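Long-range contacts in (R)-specific secondary-alkylsulfatase (PDB 2YHE), which hydrolyses (R)-secondary-alkyl sulfates with inversion of configuration, giving (S)-alcohols and sulfate, as a zinc-dependent homodimer of the metallo-beta-lactamase superfamily: residues E217-G222 against F553-I558; M570-V575 against A603-K608. All coordinates share one frame; numbering follows the deposited sequence.

Contact 1 (E217-G222 against F553-I558); sequences ENILAG and FDLLAI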
loop_
_atom_site.group_PDB
_atom_site.type_symbol
_atom_site.label_atom_id
_atom_site.label_comp_id
_atom_site.label_asym_id
_atom_site.label_seq_id
_atom_site.Cartn_x
_atom_site.Cartn_y
_atom_site.Cartn_z
ATOM N N GLU A 217 -9.325 0.151 -9.913
ATOM C CA GLU A 217 -8.079 0.266 -10.657
ATOM C C GLU A 217 -8.221 0.914 -12.021
ATOM O O GLU A 217 -7.380 1.725 -12.411
ATOM C CB GLU A 217 -7.446 -1.128 -10.819
ATOM C CG GLU A 217 -5.979 -1.083 -11.184
ATOM C CD GLU A 217 -5.360 -2.440 -11.395
ATOM O OE1 GLU A 217 -5.314 -3.229 -10.424
ATOM O OE2 GLU A 217 -4.890 -2.705 -12.525
ATOM N N ASN A 218 -9.253 0.504 -12.757
ATOM C CA ASN A 218 -9.464 0.932 -14.121
ATOM C C ASN A 218 -10.420 2.096 -14.302
ATOM O O ASN A 218 -10.353 2.742 -15.343
ATOM C CB ASN A 218 -9.866 -0.278 -14.976
ATOM C CG ASN A 218 -8.899 -1.431 -14.858
ATOM O OD1 ASN A 218 -7.806 -1.439 -15.435
ATOM N ND2 ASN A 218 -9.254 -2.405 -14.059
ATOM N N ILE A 219 -11.310 2.359 -13.316
ATOM C CA ILE A 219 -12.311 3.422 -13.429
ATOM C C ILE A 219 -12.127 4.550 -12.441
ATOM O O ILE A 219 -11.998 5.705 -12.870
ATOM C CB ILE A 219 -13.774 2.863 -13.561
ATOM C CG1 ILE A 219 -13.969 2.165 -14.945
ATOM C CG2 ILE A 219 -14.857 3.934 -13.355
ATOM C CD1 ILE A 219 -14.717 0.920 -14.900
ATOM N N LEU A 220 -12.123 4.236 -11.139
ATOM C CA LEU A 220 -11.998 5.230 -10.055
ATOM C C LEU A 220 -10.698 6.008 -10.102
ATOM O O LEU A 220 -10.727 7.238 -10.028
ATOM C CB LEU A 220 -12.261 4.618 -8.675
ATOM C CG LEU A 220 -13.604 3.875 -8.455
ATOM C CD1 LEU A 220 -13.775 3.481 -6.998
ATOM C CD2 LEU A 220 -14.790 4.703 -8.897
ATOM N N ALA A 221 -9.562 5.304 -10.296
ATOM C CA ALA A 221 -8.236 5.919 -10.476
ATOM C C ALA A 221 -7.885 5.851 -11.986
ATOM O O ALA A 221 -6.718 5.929 -12.378
ATOM C CB ALA A 221 -7.206 5.168 -9.639
ATOM N N GLY A 222 -8.938 5.724 -12.809
ATOM C CA GLY A 222 -8.924 5.518 -14.255
ATOM C C GLY A 222 -8.083 6.424 -15.112
ATOM O O GLY A 222 -7.264 5.943 -15.913
ATOM N N PHE A 553 -22.060 6.162 -8.478
ATOM C CA PHE A 553 -22.039 7.262 -7.510
ATOM C C PHE A 553 -20.672 7.414 -6.830
ATOM O O PHE A 553 -20.301 8.535 -6.429
ATOM C CB PHE A 553 -23.216 7.186 -6.516
ATOM C CG PHE A 553 -24.563 7.474 -7.149
ATOM C CD1 PHE A 553 -24.841 8.724 -7.702
ATOM C CD2 PHE A 553 -25.557 6.496 -7.191
ATOM C CE1 PHE A 553 -26.067 8.976 -8.322
ATOM C CE2 PHE A 553 -26.792 6.754 -7.798
ATOM C CZ PHE A 553 -27.037 7.994 -8.358
ATOM N N ASP A 554 -19.888 6.306 -6.770
ATOM C CA ASP A 554 -18.512 6.340 -6.249
ATOM C C ASP A 554 -17.626 7.182 -7.175
ATOM O O ASP A 554 -16.814 7.972 -6.706
ATOM C CB ASP A 554 -17.944 4.928 -6.055
ATOM C CG ASP A 554 -18.425 4.211 -4.811
ATOM O OD1 ASP A 554 -19.049 4.871 -3.940
ATOM O OD2 ASP A 554 -18.122 3.005 -4.672
ATOM N N LEU A 555 -17.851 7.063 -8.485
ATOM C CA LEU A 555 -17.177 7.853 -9.504
ATOM C C LEU A 555 -17.626 9.318 -9.402
ATOM O O LEU A 555 -16.791 10.216 -9.486
ATOM C CB LEU A 555 -17.522 7.306 -10.884
ATOM C CG LEU A 555 -16.410 7.169 -11.919
ATOM C CD1 LEU A 555 -17.026 6.913 -13.262
ATOM C CD2 LEU A 555 -15.548 8.450 -12.055
ATOM N N LEU A 556 -18.930 9.568 -9.217
ATOM C CA LEU A 556 -19.404 10.947 -9.074
ATOM C C LEU A 556 -18.796 11.630 -7.837
ATOM O O LEU A 556 -18.426 12.802 -7.905
ATOM C CB LEU A 556 -20.930 11.043 -9.074
ATOM C CG LEU A 556 -21.706 10.655 -10.350
ATOM C CD1 LEU A 556 -23.080 11.245 -10.310
ATOM C CD2 LEU A 556 -21.023 11.135 -11.642
ATOM N N ALA A 557 -18.624 10.871 -6.741
ATOM C CA ALA A 557 -17.974 11.348 -5.508
ATOM C C ALA A 557 -16.539 11.826 -5.801
ATOM O O ALA A 557 -16.083 12.785 -5.185
ATOM C CB ALA A 557 -17.939 10.235 -4.481
ATOM N N ILE A 558 -15.843 11.167 -6.765
ATOM C CA ILE A 558 -14.496 11.522 -7.180
ATOM C C ILE A 558 -14.562 12.760 -8.052
ATOM O O ILE A 558 -13.799 13.693 -7.840
ATOM C CB ILE A 558 -13.770 10.300 -7.840
ATOM C CG1 ILE A 558 -13.494 9.217 -6.770
ATOM C CG2 ILE A 558 -12.443 10.713 -8.550
ATOM C CD1 ILE A 558 -13.379 7.836 -7.264
#
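Leu220 packs against Ile558 and Leu555 where the last turn of helix 210-220 meets helix 549-559. This is the well-buried part: Leu220 and Ile558 are both buried, and Leu220 is the residue most covered by the other segment. Leu220 CB lies 3.7 Å from Ile558 CD1. The two side chains cross at about a right angle. With CG anti to its carbonyl carbon (chi1 -55°), Leu220 carries CD2 onto helix 549-559, 3.9 Å from Leu555 N. Asp554 CB lies beside this branch. The more open part is at Ile219 and Leu555, both partly exposed, and Ile219 is little covered. The closest approach is alike, Ile219 CG2 to Leu555 CD1 at 3.7 Å, but the CG1 branch of Ile219 leads away. No hydrogen bond crosses between the segments. The contact is apolar packing between the metallo-beta-lactamase region and the C-terminal region. The second subunit adds Lys331, which forms a salt bridge with the Asp554 carboxylate, Leu384 against Ile558, and Asn388, which bonds to Leu220 O. One turn back, Glu217 pairs with Arg323, a sulfate-binding residue. Behind helix 549-559, Phe553 and Ala557 rest on strands 581-588 and 591-596.

Contact 2 (M570-V575 against A603-K608); sequences MTLNWV and ADVTVK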
loop_
_atom_site.group_PDB
_atom_site.type_symbol
_atom_site.label_atom_id
_atom_site.label_comp_id
_atom_site.label_asym_id
_atom_site.label_seq_id
_atom_site.Cartn_x
_atom_site.Cartn_y
_atom_site.Cartn_z
ATOM N N MET A 570 -27.099 19.188 0.100
ATOM C CA MET A 570 -28.351 18.663 -0.417
ATOM C C MET A 570 -28.409 17.149 -0.255
ATOM O O MET A 570 -27.380 16.497 -0.044
ATOM C CB MET A 570 -28.566 19.066 -1.889
ATOM C CG MET A 570 -27.525 18.474 -2.830
ATOM S SD MET A 570 -27.824 18.856 -4.547
ATOM C CE MET A 570 -27.049 20.418 -4.646
ATOM N N THR A 571 -29.616 16.602 -0.358
ATOM C CA THR A 571 -29.901 15.186 -0.279
ATOM C C THR A 571 -30.711 14.822 -1.512
ATOM O O THR A 571 -31.666 15.516 -1.854
ATOM C CB THR A 571 -30.545 14.896 1.073
ATOM O OG1 THR A 571 -29.479 14.726 1.983
ATOM C CG2 THR A 571 -31.366 13.705 1.080
ATOM N N LEU A 572 -30.291 13.781 -2.209
ATOM C CA LEU A 572 -30.961 13.323 -3.407
ATOM C C LEU A 572 -31.250 11.836 -3.254
ATOM O O LEU A 572 -30.341 11.057 -2.980
ATOM C CB LEU A 572 -30.083 13.535 -4.665
ATOM C CG LEU A 572 -29.553 14.936 -4.956
ATOM C CD1 LEU A 572 -28.142 15.102 -4.402
ATOM C CD2 LEU A 572 -29.485 15.178 -6.431
ATOM N N ASN A 573 -32.518 11.442 -3.414
ATOM C CA ASN A 573 -32.910 10.033 -3.360
ATOM C C ASN A 573 -32.997 9.525 -4.770
ATOM O O ASN A 573 -33.371 10.280 -5.671
ATOM C CB ASN A 573 -34.238 9.839 -2.651
ATOM C CG ASN A 573 -34.151 9.794 -1.154
ATOM O OD1 ASN A 573 -33.072 9.720 -0.549
ATOM N ND2 ASN A 573 -35.309 9.852 -0.527
ATOM N N TRP A 574 -32.590 8.277 -4.981
ATOM C CA TRP A 574 -32.584 7.678 -6.300
ATOM C C TRP A 574 -33.255 6.343 -6.208
ATOM O O TRP A 574 -32.887 5.504 -5.373
ATOM C CB TRP A 574 -31.157 7.508 -6.843
ATOM C CG TRP A 574 -30.370 8.770 -6.927
ATOM C CD1 TRP A 574 -29.729 9.408 -5.906
ATOM C CD2 TRP A 574 -30.127 9.532 -8.098
ATOM N NE1 TRP A 574 -29.138 10.557 -6.365
ATOM C CE2 TRP A 574 -29.336 10.644 -7.719
ATOM C CE3 TRP A 574 -30.465 9.365 -9.456
ATOM C CZ2 TRP A 574 -28.876 11.596 -8.651
ATOM C CZ3 TRP A 574 -30.018 10.307 -10.376
ATOM C CH2 TRP A 574 -29.219 11.400 -9.974
ATOM N N VAL A 575 -34.263 6.148 -7.061
ATOM C CA VAL A 575 -35.010 4.891 -7.125
ATOM C C VAL A 575 -34.930 4.317 -8.520
ATOM O O VAL A 575 -35.365 4.958 -9.477
ATOM C CB VAL A 575 -36.428 4.927 -6.469
ATOM C CG1 VAL A 575 -37.113 6.277 -6.638
ATOM C CG2 VAL A 575 -37.301 3.764 -6.901
ATOM N N ALA A 603 -35.316 14.115 1.989
ATOM C CA ALA A 603 -34.570 14.370 0.750
ATOM C C ALA A 603 -35.070 15.596 0.013
ATOM O O ALA A 603 -36.284 15.788 -0.133
ATOM C CB ALA A 603 -34.644 13.168 -0.164
ATOM N N ASP A 604 -34.139 16.433 -0.439
ATOM C CA ASP A 604 -34.452 17.639 -1.197
ATOM C C ASP A 604 -35.138 17.294 -2.546
ATOM O O ASP A 604 -35.961 18.070 -3.035
ATOM C CB ASP A 604 -33.179 18.473 -1.424
ATOM C CG ASP A 604 -32.640 19.130 -0.172
ATOM O OD1 ASP A 604 -33.283 20.080 0.324
ATOM O OD2 ASP A 604 -31.570 18.698 0.312
ATOM N N VAL A 605 -34.795 16.126 -3.121
ATOM C CA VAL A 605 -35.342 15.606 -4.379
ATOM C C VAL A 605 -35.273 14.064 -4.412
ATOM O O VAL A 605 -34.365 13.481 -3.810
ATOM C CB VAL A 605 -34.686 16.274 -5.639
ATOM C CG1 VAL A 605 -33.189 15.998 -5.734
ATOM C CG2 VAL A 605 -35.391 15.894 -6.938
ATOM N N THR A 606 -36.245 13.424 -5.099
ATOM C CA THR A 606 -36.288 11.986 -5.333
ATOM C C THR A 606 -36.332 11.753 -6.848
ATOM O O THR A 606 -37.224 12.271 -7.516
ATOM C CB THR A 606 -37.412 11.314 -4.541
ATOM O OG1 THR A 606 -37.256 11.647 -3.152
ATOM C CG2 THR A 606 -37.415 9.791 -4.713
ATOM N N VAL A 607 -35.338 11.021 -7.388
ATOM C CA VAL A 607 -35.187 10.741 -8.822
ATOM C C VAL A 607 -35.563 9.294 -9.141
ATOM O O VAL A 607 -34.954 8.359 -8.618
ATOM C CB VAL A 607 -33.772 11.092 -9.354
ATOM C CG1 VAL A 607 -33.764 11.162 -10.873
ATOM C CG2 VAL A 607 -33.240 12.395 -8.746
ATOM N N LYS A 608 -36.568 9.121 -10.010
ATOM C CA LYS A 608 -37.052 7.811 -10.456
ATOM C C LYS A 608 -36.648 7.625 -11.922
ATOM O O LYS A 608 -37.061 8.405 -12.782
ATOM C CB LYS A 608 -38.577 7.673 -10.272
ATOM C CG LYS A 608 -39.121 8.102 -8.914
ATOM C CD LYS A 608 -40.463 7.443 -8.632
ATOM C CE LYS A 608 -40.818 7.443 -7.165
ATOM N NZ LYS A 608 -41.591 6.227 -6.791
#
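The indole of Trp574 carries Val607 over one face. Val607 CG2 stands 4.1 Å from the centroid of the six-membered ring, a CH-pi contact only 6° off the ring normal. Val607 CB is 3.7 Å from Trp574 CE3. Leu585 of strand 581-588 also touches the Trp574 side chain. The amide of Asn573 is a second flat group, on the opposite side of the sheet. Asn573 ND2 lies 3.4 Å from the methyl CB of Ala603. The same nitrogen donates to Asn600 O. Asn573 CG is placed beside the backbone N (chi1 -83°), which brings the amide back toward Ala603.

The strands run parallel, 23° apart. Leu572 and Val605 share the face of Trp574 and Val607, and Leu572 CD2 meets Val605 CG1. Thr606, Val575 and Lys608 lie on the Asn573 side. There Val575 CG1 touches the aliphatic part of Lys608, 3.5 Å from Lys608 CG.

Three nearly straight backbone bonds join the strands. Asn573 N to Val605 O is 2.8 Å, and Val607 N to Asn573 O is 2.7 Å. Val575 N donates to Val607 O. The ladder weakens at the start, where Thr571 O takes weak bonds from Asp604 N and Val605 N. Asp604 OD2 makes up for this by accepting Thr571 N at 2.9 Å through its anti lone pair. The chemistry implies a regular parallel ladder, with a carboxylate that takes over from the backbone at the N-terminal end of the pairing and an apolar face turned to the core of the C-terminal domain.

How the contacts relate
The centres of contact 1 and contact 2 are about 21 Å apart. Both segments of contact 2 follow those of contact 1 in sequence. The nearest ends of the contact 1 segments are 331 residues apart. Both contacts use the C-terminal region, whose sequence family belongs to the SCP2 clan. Contact 1 joins its helix 549-559 to the metallo-beta-lactamase region. Contact 2 lies within its five-stranded sheet, pairing strands 570-576 and 605-609. The two meet directly, with Phe553 CZ 3.5 Å from Trp574 CD2. One helix thus faces the catalytic region with one side and the sheet with another. Contact 2 lies far from the zinc and sulfate sites, but helix 549-559 couples its sheet to the metallo-beta-lactamase region.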